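Local coordinates for protein 4'-phospho-dehydrooxetanocin synthase (Bacillus megaterium, PDB 5UL3) that catalyses the oxidative ring contraction of dAMP to an oxetane aldehyde in oxetanocin A biosynthesis, using cobalamin, a [4Fe-4S] cluster and S-adenosylmethionine, at residues A[302-307]-A[357-362]; A[391-396]-A[427-432]; A[642-647]-A[684-689]. All coordinates share one frame; numbering follows the deposited sequence.

Contact 1. Residues A[302-307]-A[357-362]; sequences RGALTL and HIYMAD
Tyr359 turns CG anti to its carbonyl carbon (chi1 -61°), and the ring comes to lie beside Ala304 and the carbonyl of Leu305. Ile358 makes the same choice for CG1 on the other face of the sheet, and a further bend at chi2 (-75°) places CD1 near Leu305. The two segments are neighbouring parallel strands of the partial TIM barrel that forms the radical SAM domain. Thr306 is paired with Tyr359 and Leu307 with Met360. Tyr359 N donates to Leu305 O at 3.0 Å, almost straight at 172°. Ala361 N donates to Leu307 O at 2.7 Å. Between them, Leu307 N to Tyr359 O is weak. CA-H...O contacts add to the pairing: CA of Thr306 approaches Tyr359 O, and CA of Met360 approaches Leu307 O.

Ala304 CB comes obliquely to the Tyr359 ring, 3.7 Å from Tyr359 CE1. Leu305 O lies in the plane of that ring, at its edge, 3.3 Å from Tyr359 CD1. One face of the ring has His357 ND1 above it, offset toward the rim. On the sheet face that carries Thr306 and Tyr359, Thr306 OG1 turns to Leu136 O. On the other face, Leu305 CB meets Ile358 CD1 at 3.9 Å, and the two side chains cross obliquely. Leu307 CB touches Ile358 CG2 more loosely. Helix 335-351 packs on Leu305 and Leu307.

A water links Leu305 and His357. It accepts from Leu305 N at 2.9 Å and donates to His357 O at 2.6 Å. Ala361, a cobalamin-binding residue, follows directly on the second strand, and its O makes a weak hydrogen bond to the cofactor. The short bond from its N to Leu307 O therefore ties the cobalamin-binding backbone to the barrel sheet.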
loop_
_atom_site.group_PDB
_atom_site.type_symbol
_atom_site.label_atom_id
_atom_site.label_comp_id
_atom_site.label_asym_id
_atom_site.label_seq_id
_atom_site.Cartn_x
_atom_site.Cartn_y
_atom_site.Cartn_z
ATOM N N ARG A 302 1.842 -2.404 17.662
ATOM C CA ARG A 302 0.492 -2.806 17.276
ATOM C C ARG A 302 0.287 -2.694 15.765
ATOM O O ARG A 302 -0.790 -2.320 15.291
ATOM C CB ARG A 302 -0.550 -1.999 18.051
ATOM C CG ARG A 302 -0.260 -2.005 19.546
ATOM C CD ARG A 302 -1.516 -1.850 20.368
ATOM N NE ARG A 302 -1.253 -2.116 21.778
ATOM C CZ ARG A 302 -2.189 -2.120 22.720
ATOM N NH1 ARG A 302 -3.451 -1.871 22.397
ATOM N NH2 ARG A 302 -1.863 -2.372 23.980
ATOM N N GLY A 303 1.334 -3.049 15.010
ATOM C CA GLY A 303 1.339 -2.938 13.562
ATOM C C GLY A 303 0.707 -4.116 12.841
ATOM O O GLY A 303 0.184 -5.052 13.443
ATOM N N ALA A 304 0.777 -4.062 11.501
ATOM C CA ALA A 304 -0.032 -4.913 10.631
ATOM C C ALA A 304 0.812 -5.816 9.733
ATOM O O ALA A 304 1.885 -5.427 9.261
ATOM C CB ALA A 304 -0.931 -4.053 9.739
ATOM N N LEU A 305 0.273 -7.002 9.450
ATOM C CA LEU A 305 0.843 -7.898 8.442
ATOM C C LEU A 305 0.420 -7.477 7.035
ATOM O O LEU A 305 -0.709 -7.038 6.817
ATOM C CB LEU A 305 0.373 -9.329 8.682
ATOM C CG LEU A 305 0.582 -9.807 10.114
ATOM C CD1 LEU A 305 -0.294 -11.008 10.366
ATOM C CD2 LEU A 305 2.046 -10.147 10.287
ATOM N N THR A 306 1.344 -7.632 6.086
ATOM C CA THR A 306 1.123 -7.299 4.685
ATOM C C THR A 306 1.679 -8.421 3.823
ATOM O O THR A 306 2.474 -9.245 4.281
ATOM C CB THR A 306 1.809 -5.983 4.308
ATOM O OG1 THR A 306 3.218 -6.117 4.531
ATOM C CG2 THR A 306 1.267 -4.816 5.143
ATOM N N LEU A 307 1.253 -8.444 2.559
ATOM C CA LEU A 307 1.827 -9.332 1.555
ATOM C C LEU A 307 1.426 -8.761 0.204
ATOM O O LEU A 307 0.352 -8.175 0.078
ATOM C CB LEU A 307 1.307 -10.764 1.671
ATOM C CG LEU A 307 1.983 -11.770 0.728
ATOM C CD1 LEU A 307 3.496 -11.789 0.976
ATOM C CD2 LEU A 307 1.390 -13.166 0.927
ATOM N N HIS A 357 -4.840 -10.799 10.332
ATOM C CA HIS A 357 -5.454 -9.896 9.358
ATOM C C HIS A 357 -4.373 -9.460 8.380
ATOM O O HIS A 357 -3.411 -8.794 8.778
ATOM C CB HIS A 357 -6.069 -8.676 10.045
ATOM C CG HIS A 357 -7.149 -8.013 9.252
ATOM N ND1 HIS A 357 -6.936 -7.479 7.999
ATOM C CD2 HIS A 357 -8.455 -7.795 9.536
ATOM C CE1 HIS A 357 -8.066 -6.967 7.542
ATOM N NE2 HIS A 357 -9.001 -7.143 8.459
ATOM N N ILE A 358 -4.529 -9.819 7.103
ATOM C CA ILE A 358 -3.529 -9.514 6.086
ATOM C C ILE A 358 -4.012 -8.348 5.238
ATOM O O ILE A 358 -5.112 -8.395 4.678
ATOM C CB ILE A 358 -3.251 -10.729 5.187
ATOM C CG1 ILE A 358 -2.967 -11.992 6.015
ATOM C CG2 ILE A 358 -2.084 -10.410 4.233
ATOM C CD1 ILE A 358 -1.590 -12.003 6.639
ATOM N N TYR A 359 -3.189 -7.330 5.103
ATOM C CA TYR A 359 -3.483 -6.223 4.195
ATOM C C TYR A 359 -2.717 -6.496 2.907
ATOM O O TYR A 359 -1.495 -6.334 2.864
ATOM C CB TYR A 359 -3.101 -4.903 4.828
ATOM C CG TYR A 359 -3.905 -4.717 6.099
ATOM C CD1 TYR A 359 -3.467 -5.247 7.320
ATOM C CD2 TYR A 359 -5.141 -4.086 6.061
ATOM C CE1 TYR A 359 -4.235 -5.116 8.471
ATOM C CE2 TYR A 359 -5.912 -3.945 7.207
ATOM C CZ TYR A 359 -5.456 -4.453 8.404
ATOM O OH TYR A 359 -6.240 -4.307 9.531
ATOM N N MET A 360 -3.435 -6.935 1.874
ATOM C CA MET A 360 -2.784 -7.222 0.598
ATOM C C MET A 360 -2.322 -5.924 -0.046
ATOM O O MET A 360 -3.097 -4.961 -0.181
ATOM C CB MET A 360 -3.708 -7.967 -0.369
ATOM C CG MET A 360 -4.257 -9.291 0.097
ATOM S SD MET A 360 -2.975 -10.535 0.417
ATOM C CE MET A 360 -4.034 -11.969 0.610
ATOM N N ALA A 361 -1.059 -5.906 -0.460
ATOM C CA ALA A 361 -0.475 -4.714 -1.055
ATOM C C ALA A 361 -0.784 -4.582 -2.548
ATOM O O ALA A 361 -0.529 -3.509 -3.108
ATOM C CB ALA A 361 1.051 -4.719 -0.870
ATOM N N ASP A 362 -1.340 -5.623 -3.172
ATOM C CA ASP A 362 -1.555 -5.653 -4.629
ATOM C C ASP A 362 -2.300 -4.416 -5.122
ATOM O O ASP A 362 -3.338 -4.033 -4.571
ATOM C CB ASP A 362 -2.372 -6.887 -5.029
ATOM C CG ASP A 362 -1.799 -8.177 -4.524
ATOM O OD1 ASP A 362 -1.321 -8.238 -3.365
ATOM O OD2 ASP A 362 -1.897 -9.165 -5.262
HETATM O O HOH W 1 -2.280 -7.538 10.804
#

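Contact 2. Residues A[391-396]-A[427-432]; sequences KIKFDF and GADRIF
Strand 393-398 of the partial TIM barrel runs beside the loop that leads from helix 410-426 into strand 432-436, and Gly427 and Lys393 come together where this beta-alpha-beta crossover returns to the sheet. A Schellman motif ends the helix, with Gly427 at positive phi. Its CA lies 3.4 Å from Ile392 O, a fit that leaves no room for a beta carbon. Phe394 is gripped at both backbone ends: its N donates to Gly427 O at 2.9 Å, and its O accepts from Asp429 N at 2.8 Å. Further on, Phe432 N donates to Phe396 O.

Asp395 OD1 accepts from Arg430 N at 3.0 Å, met from above the carboxylate plane. The Asp395 and Asp429 side chains run alongside each other in the same direction, with Asp395 OD1 3.8 Å from Asp429 OD2. These like charges would probably repel. The hydrogen bond from His357 NE2 to Asp429 OD2 may ease this. Arg430 may also offset the pair: its NH1 makes a long salt bridge to Asp429 OD2, by charge alone.

The apolar side holds two phenylalanine rings. CG of Phe394 sits between its own N and carbonyl carbon (chi1 64°), and Ala428 CA lies over the centre of that ring. The Phe396 ring meets those of Trp420 and Phe365. Ile431 CG1 stands over one face of the Phe396 ring, 3.9 Å from its centroid, in a CH-pi contact.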
loop_
_atom_site.group_PDB
_atom_site.type_symbol
_atom_site.label_atom_id
_atom_site.label_comp_id
_atom_site.label_asym_id
_atom_site.label_seq_id
_atom_site.Cartn_x
_atom_site.Cartn_y
_atom_site.Cartn_z
ATOM N N LYS A 391 -9.325 -19.307 10.894
ATOM C CA LYS A 391 -9.796 -18.349 9.898
ATOM C C LYS A 391 -8.943 -17.086 9.922
ATOM O O LYS A 391 -8.375 -16.703 10.956
ATOM C CB LYS A 391 -11.265 -17.992 10.151
ATOM C CG LYS A 391 -12.228 -19.171 9.939
ATOM C CD LYS A 391 -13.568 -18.985 10.664
ATOM C CE LYS A 391 -14.636 -18.365 9.777
ATOM N NZ LYS A 391 -14.927 -19.197 8.563
ATOM N N ILE A 392 -8.874 -16.408 8.774
ATOM C CA ILE A 392 -8.176 -15.133 8.684
ATOM C C ILE A 392 -9.118 -14.104 8.077
ATOM O O ILE A 392 -10.182 -14.432 7.559
ATOM C CB ILE A 392 -6.883 -15.216 7.850
ATOM C CG1 ILE A 392 -7.220 -15.309 6.362
ATOM C CG2 ILE A 392 -5.998 -16.394 8.301
ATOM C CD1 ILE A 392 -6.082 -14.825 5.475
ATOM N N LYS A 393 -8.714 -12.842 8.161
ATOM C CA LYS A 393 -9.349 -11.780 7.394
ATOM C C LYS A 393 -8.307 -11.119 6.499
ATOM O O LYS A 393 -7.125 -11.047 6.854
ATOM C CB LYS A 393 -10.004 -10.766 8.321
ATOM C CG LYS A 393 -11.106 -11.425 9.143
ATOM C CD LYS A 393 -12.043 -10.429 9.769
ATOM C CE LYS A 393 -13.284 -11.124 10.318
ATOM N NZ LYS A 393 -14.202 -11.600 9.244
ATOM N N PHE A 394 -8.727 -10.654 5.319
ATOM C CA PHE A 394 -7.757 -9.975 4.475
ATOM C C PHE A 394 -8.444 -8.889 3.657
ATOM O O PHE A 394 -9.623 -9.000 3.306
ATOM C CB PHE A 394 -6.974 -10.968 3.580
ATOM C CG PHE A 394 -7.806 -11.722 2.558
ATOM C CD1 PHE A 394 -8.508 -12.864 2.918
ATOM C CD2 PHE A 394 -7.812 -11.334 1.216
ATOM C CE1 PHE A 394 -9.248 -13.596 1.975
ATOM C CE2 PHE A 394 -8.546 -12.058 0.254
ATOM C CZ PHE A 394 -9.261 -13.196 0.641
ATOM N N ASP A 395 -7.705 -7.811 3.413
ATOM C CA ASP A 395 -8.171 -6.677 2.626
ATOM C C ASP A 395 -7.418 -6.626 1.298
ATOM O O ASP A 395 -6.235 -6.958 1.243
ATOM C CB ASP A 395 -7.932 -5.363 3.372
ATOM C CG ASP A 395 -8.698 -5.274 4.706
ATOM O OD1 ASP A 395 -9.471 -6.195 5.055
ATOM O OD2 ASP A 395 -8.487 -4.276 5.410
ATOM N N PHE A 396 -8.084 -6.164 0.236
ATOM C CA PHE A 396 -7.395 -5.915 -1.030
ATOM C C PHE A 396 -8.184 -4.884 -1.821
ATOM O O PHE A 396 -9.282 -4.492 -1.429
ATOM C CB PHE A 396 -7.188 -7.196 -1.843
ATOM C CG PHE A 396 -8.467 -7.901 -2.261
ATOM C CD1 PHE A 396 -9.089 -7.587 -3.457
ATOM C CD2 PHE A 396 -8.996 -8.931 -1.486
ATOM C CE1 PHE A 396 -10.253 -8.263 -3.859
ATOM C CE2 PHE A 396 -10.142 -9.618 -1.883
ATOM C CZ PHE A 396 -10.768 -9.287 -3.070
ATOM N N GLY A 427 -12.408 -14.974 3.890
ATOM C CA GLY A 427 -12.042 -13.908 4.801
ATOM C C GLY A 427 -11.876 -12.514 4.235
ATOM O O GLY A 427 -11.436 -11.612 4.960
ATOM N N ALA A 428 -12.220 -12.306 2.961
ATOM C CA ALA A 428 -12.188 -10.958 2.403
ATOM C C ALA A 428 -13.035 -10.037 3.273
ATOM O O ALA A 428 -14.192 -10.335 3.569
ATOM C CB ALA A 428 -12.702 -10.964 0.961
ATOM N N ASP A 429 -12.437 -8.930 3.706
ATOM C CA ASP A 429 -13.028 -8.098 4.753
ATOM C C ASP A 429 -13.312 -6.691 4.251
ATOM O O ASP A 429 -14.407 -6.429 3.743
ATOM C CB ASP A 429 -12.093 -8.070 5.960
ATOM C CG ASP A 429 -12.686 -7.329 7.144
ATOM O OD1 ASP A 429 -13.928 -7.234 7.233
ATOM O OD2 ASP A 429 -11.903 -6.818 7.954
ATOM N N ARG A 430 -12.357 -5.766 4.403
ATOM C CA ARG A 430 -12.525 -4.396 3.923
ATOM C C ARG A 430 -11.882 -4.300 2.539
ATOM O O ARG A 430 -10.660 -4.185 2.419
ATOM C CB ARG A 430 -11.930 -3.390 4.899
ATOM C CG ARG A 430 -12.953 -2.976 5.964
ATOM C CD ARG A 430 -12.390 -2.049 7.017
ATOM N NE ARG A 430 -11.775 -2.821 8.075
ATOM C CZ ARG A 430 -12.372 -3.147 9.216
ATOM N NH1 ARG A 430 -11.715 -3.873 10.105
ATOM N NH2 ARG A 430 -13.609 -2.738 9.473
ATOM N N ILE A 431 -12.713 -4.342 1.488
ATOM C CA ILE A 431 -12.237 -4.294 0.102
ATOM C C ILE A 431 -12.409 -2.872 -0.428
ATOM O O ILE A 431 -13.453 -2.228 -0.205
ATOM C CB ILE A 431 -12.981 -5.327 -0.784
ATOM C CG1 ILE A 431 -12.418 -6.751 -0.666
ATOM C CG2 ILE A 431 -12.896 -4.960 -2.260
ATOM C CD1 ILE A 431 -11.592 -7.083 0.558
ATOM N N PHE A 432 -11.376 -2.369 -1.122
ATOM C CA PHE A 432 -11.384 -1.031 -1.708
ATOM C C PHE A 432 -11.709 -1.175 -3.191
ATOM O O PHE A 432 -11.021 -1.913 -3.894
ATOM C CB PHE A 432 -10.015 -0.357 -1.547
ATOM C CG PHE A 432 -9.923 1.005 -2.168
ATOM C CD1 PHE A 432 -9.513 1.157 -3.494
ATOM C CD2 PHE A 432 -10.213 2.144 -1.435
ATOM C CE1 PHE A 432 -9.433 2.418 -4.072
ATOM C CE2 PHE A 432 -10.134 3.407 -2.003
ATOM C CZ PHE A 432 -9.740 3.546 -3.322
#

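Contact 3. Residues A[642-647]-A[684-689]; sequences KYLVYN and ENILNV
Apolar contacts between Val689 and the side chains of Tyr643 and Leu644 carry most of this helix-to-helix meeting. Val689 points toward helix 620-648, and its CG1 is anti to the backbone N (chi1 176°). That methyl group lies 3.3 Å from Tyr643 CE2, a close approach that comes obliquely to the ring. It lies 3.5 Å from Leu644 CD2, and the same leucine methyl also touches Ile686 CG2 at 4.2 Å. Apart from these, Val689 CG1 has a van der Waals touch on a polar group, Asn647 ND2, at 3.5 Å; these two side chains pass each other in opposite directions.

Asn647 also bonds within its own helix, 620-648. Its ND2 folds back to donate to Tyr643 O at 2.9 Å, from above the carbonyl plane. Asn647 N donates to the same oxygen from the opposite face of that plane. Tyr643 O is thus held by two donors of one residue. The fold-back also fixes the amide, and ND2 sits 3.3 Å above the plane of the Tyr643 ring, over its centre. No hydrogen bond joins the two segments.

One aromatic contact continues the packing along helix 683-709: the Tyr643 ring meets Trp693. At the ring edge, in its plane, lies Val689 O, 3.5 Å from Tyr643 CE2. Ile676, in the loop before helix 683-709, touches Tyr643, Asn647 and Val689. Helix 588-617 packs on Leu644 and Ile686.

The short segments cross at 132° with their axes 10.3 Å apart. This is mainly apolar helix packing with buried side chains, and it belongs to the C-terminal helix bundle.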
loop_
_atom_site.group_PDB
_atom_site.type_symbol
_atom_site.label_atom_id
_atom_site.label_comp_id
_atom_site.label_asym_id
_atom_site.label_seq_id
_atom_site.Cartn_x
_atom_site.Cartn_y
_atom_site.Cartn_z
ATOM N N LYS A 642 -24.003 19.733 -2.163
ATOM C CA LYS A 642 -25.297 19.845 -2.823
ATOM C C LYS A 642 -25.889 21.233 -2.602
ATOM O O LYS A 642 -26.467 21.827 -3.522
ATOM C CB LYS A 642 -26.245 18.756 -2.322
ATOM C CG LYS A 642 -27.501 18.602 -3.156
ATOM C CD LYS A 642 -28.348 17.441 -2.666
ATOM C CE LYS A 642 -29.295 16.928 -3.753
ATOM N NZ LYS A 642 -28.645 16.185 -4.900
ATOM N N TYR A 643 -25.683 21.786 -1.408
ATOM C CA TYR A 643 -26.156 23.128 -1.089
ATOM C C TYR A 643 -25.405 24.192 -1.885
ATOM O O TYR A 643 -26.019 25.141 -2.391
ATOM C CB TYR A 643 -26.007 23.352 0.412
ATOM C CG TYR A 643 -26.526 24.667 0.944
ATOM C CD1 TYR A 643 -27.883 24.948 0.957
ATOM C CD2 TYR A 643 -25.656 25.603 1.474
ATOM C CE1 TYR A 643 -28.361 26.152 1.470
ATOM C CE2 TYR A 643 -26.125 26.808 1.997
ATOM C CZ TYR A 643 -27.472 27.076 1.986
ATOM O OH TYR A 643 -27.920 28.275 2.496
ATOM N N LEU A 644 -24.079 24.059 -2.003
ATOM C CA LEU A 644 -23.312 25.012 -2.805
ATOM C C LEU A 644 -23.735 24.979 -4.272
ATOM O O LEU A 644 -23.904 26.033 -4.899
ATOM C CB LEU A 644 -21.813 24.735 -2.668
ATOM C CG LEU A 644 -21.181 25.016 -1.297
ATOM C CD1 LEU A 644 -19.749 24.474 -1.229
ATOM C CD2 LEU A 644 -21.187 26.498 -1.022
ATOM N N VAL A 645 -23.917 23.781 -4.835
ATOM C CA VAL A 645 -24.320 23.661 -6.236
ATOM C C VAL A 645 -25.741 24.186 -6.422
ATOM O O VAL A 645 -26.065 24.806 -7.446
ATOM C CB VAL A 645 -24.183 22.200 -6.713
ATOM C CG1 VAL A 645 -24.796 22.006 -8.121
ATOM C CG2 VAL A 645 -22.720 21.781 -6.723
ATOM N N TYR A 646 -26.609 23.950 -5.435
ATOM C CA TYR A 646 -27.968 24.476 -5.500
ATOM C C TYR A 646 -27.970 25.996 -5.562
ATOM O O TYR A 646 -28.752 26.594 -6.311
ATOM C CB TYR A 646 -28.780 24.015 -4.294
ATOM C CG TYR A 646 -30.210 24.496 -4.351
ATOM C CD1 TYR A 646 -31.159 23.814 -5.106
ATOM C CD2 TYR A 646 -30.611 25.639 -3.667
ATOM C CE1 TYR A 646 -32.469 24.251 -5.171
ATOM C CE2 TYR A 646 -31.921 26.085 -3.727
ATOM C CZ TYR A 646 -32.843 25.386 -4.480
ATOM O OH TYR A 646 -34.145 25.825 -4.546
ATOM N N ASN A 647 -27.112 26.638 -4.768
ATOM C CA ASN A 647 -27.083 28.091 -4.724
ATOM C C ASN A 647 -26.472 28.685 -5.980
ATOM O O ASN A 647 -26.629 29.887 -6.224
ATOM C CB ASN A 647 -26.327 28.557 -3.486
ATOM C CG ASN A 647 -27.223 28.632 -2.253
ATOM O OD1 ASN A 647 -28.033 29.550 -2.123
ATOM N ND2 ASN A 647 -27.085 27.663 -1.346
ATOM N N GLU A 684 -16.226 34.994 -2.644
ATOM C CA GLU A 684 -16.903 35.675 -1.549
ATOM C C GLU A 684 -18.303 35.114 -1.333
ATOM O O GLU A 684 -18.715 34.864 -0.194
ATOM C CB GLU A 684 -16.958 37.180 -1.823
ATOM C CG GLU A 684 -17.223 38.023 -0.585
ATOM C CD GLU A 684 -17.246 39.514 -0.882
ATOM O OE1 GLU A 684 -18.039 39.943 -1.751
ATOM O OE2 GLU A 684 -16.465 40.256 -0.247
ATOM N N ASN A 685 -19.059 34.918 -2.413
ATOM C CA ASN A 685 -20.407 34.388 -2.250
ATOM C C ASN A 685 -20.363 32.945 -1.768
ATOM O O ASN A 685 -21.146 32.551 -0.898
ATOM C CB ASN A 685 -21.190 34.486 -3.560
ATOM C CG ASN A 685 -22.666 34.132 -3.385
ATOM O OD1 ASN A 685 -23.359 34.690 -2.530
ATOM N ND2 ASN A 685 -23.145 33.195 -4.189
ATOM N N ILE A 686 -19.449 32.145 -2.323
ATOM C CA ILE A 686 -19.340 30.744 -1.924
ATOM C C ILE A 686 -19.026 30.637 -0.432
ATOM O O ILE A 686 -19.663 29.864 0.294
ATOM C CB ILE A 686 -18.298 30.033 -2.811
ATOM C CG1 ILE A 686 -18.898 29.774 -4.190
ATOM C CG2 ILE A 686 -17.828 28.708 -2.201
ATOM C CD1 ILE A 686 -17.889 29.343 -5.242
ATOM N N LEU A 687 -18.091 31.453 0.059
ATOM C CA LEU A 687 -17.781 31.453 1.489
ATOM C C LEU A 687 -18.992 31.837 2.332
ATOM O O LEU A 687 -19.215 31.258 3.402
ATOM C CB LEU A 687 -16.616 32.392 1.780
ATOM C CG LEU A 687 -15.211 31.940 1.390
ATOM C CD1 LEU A 687 -14.183 32.738 2.177
ATOM C CD2 LEU A 687 -15.017 30.444 1.613
ATOM N N ASN A 688 -19.770 32.834 1.886
ATOM C CA ASN A 688 -20.965 33.225 2.633
ATOM C C ASN A 688 -21.973 32.091 2.683
ATOM O O ASN A 688 -22.644 31.887 3.702
ATOM C CB ASN A 688 -21.631 34.454 1.999
ATOM C CG ASN A 688 -20.946 35.754 2.357
ATOM O OD1 ASN A 688 -20.218 35.847 3.349
ATOM N ND2 ASN A 688 -21.187 36.780 1.547
ATOM N N VAL A 689 -22.119 31.367 1.575
ATOM C CA VAL A 689 -23.014 30.216 1.541
ATOM C C VAL A 689 -22.521 29.145 2.506
ATOM O O VAL A 689 -23.310 28.545 3.248
ATOM C CB VAL A 689 -23.125 29.678 0.101
ATOM C CG1 VAL A 689 -23.969 28.413 0.050
ATOM C CG2 VAL A 689 -23.702 30.750 -0.833
#

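In the fold
Contacts 1 and 2 are neighbours in the radical SAM domain, with centres about 10 Å apart. Both lie on one sheet, where strand 357-360 sits between strands 305-311 and 393-398, and strand 432-436 follows. They touch directly: Met360 N reaches Asp395 O at 2.9 Å, probably a hydrogen bond. Contact 1 is complete before the chain reaches contact 2, so the chain builds this part of the barrel strand by strand. Contact 3 comes last. Its centre is about 42 Å from that of contact 1 and about 40 Å from that of contact 2. It joins helices 620-648 and 683-709, away from the cofactor sites, whereas contact 1 includes a cobalamin-binding residue.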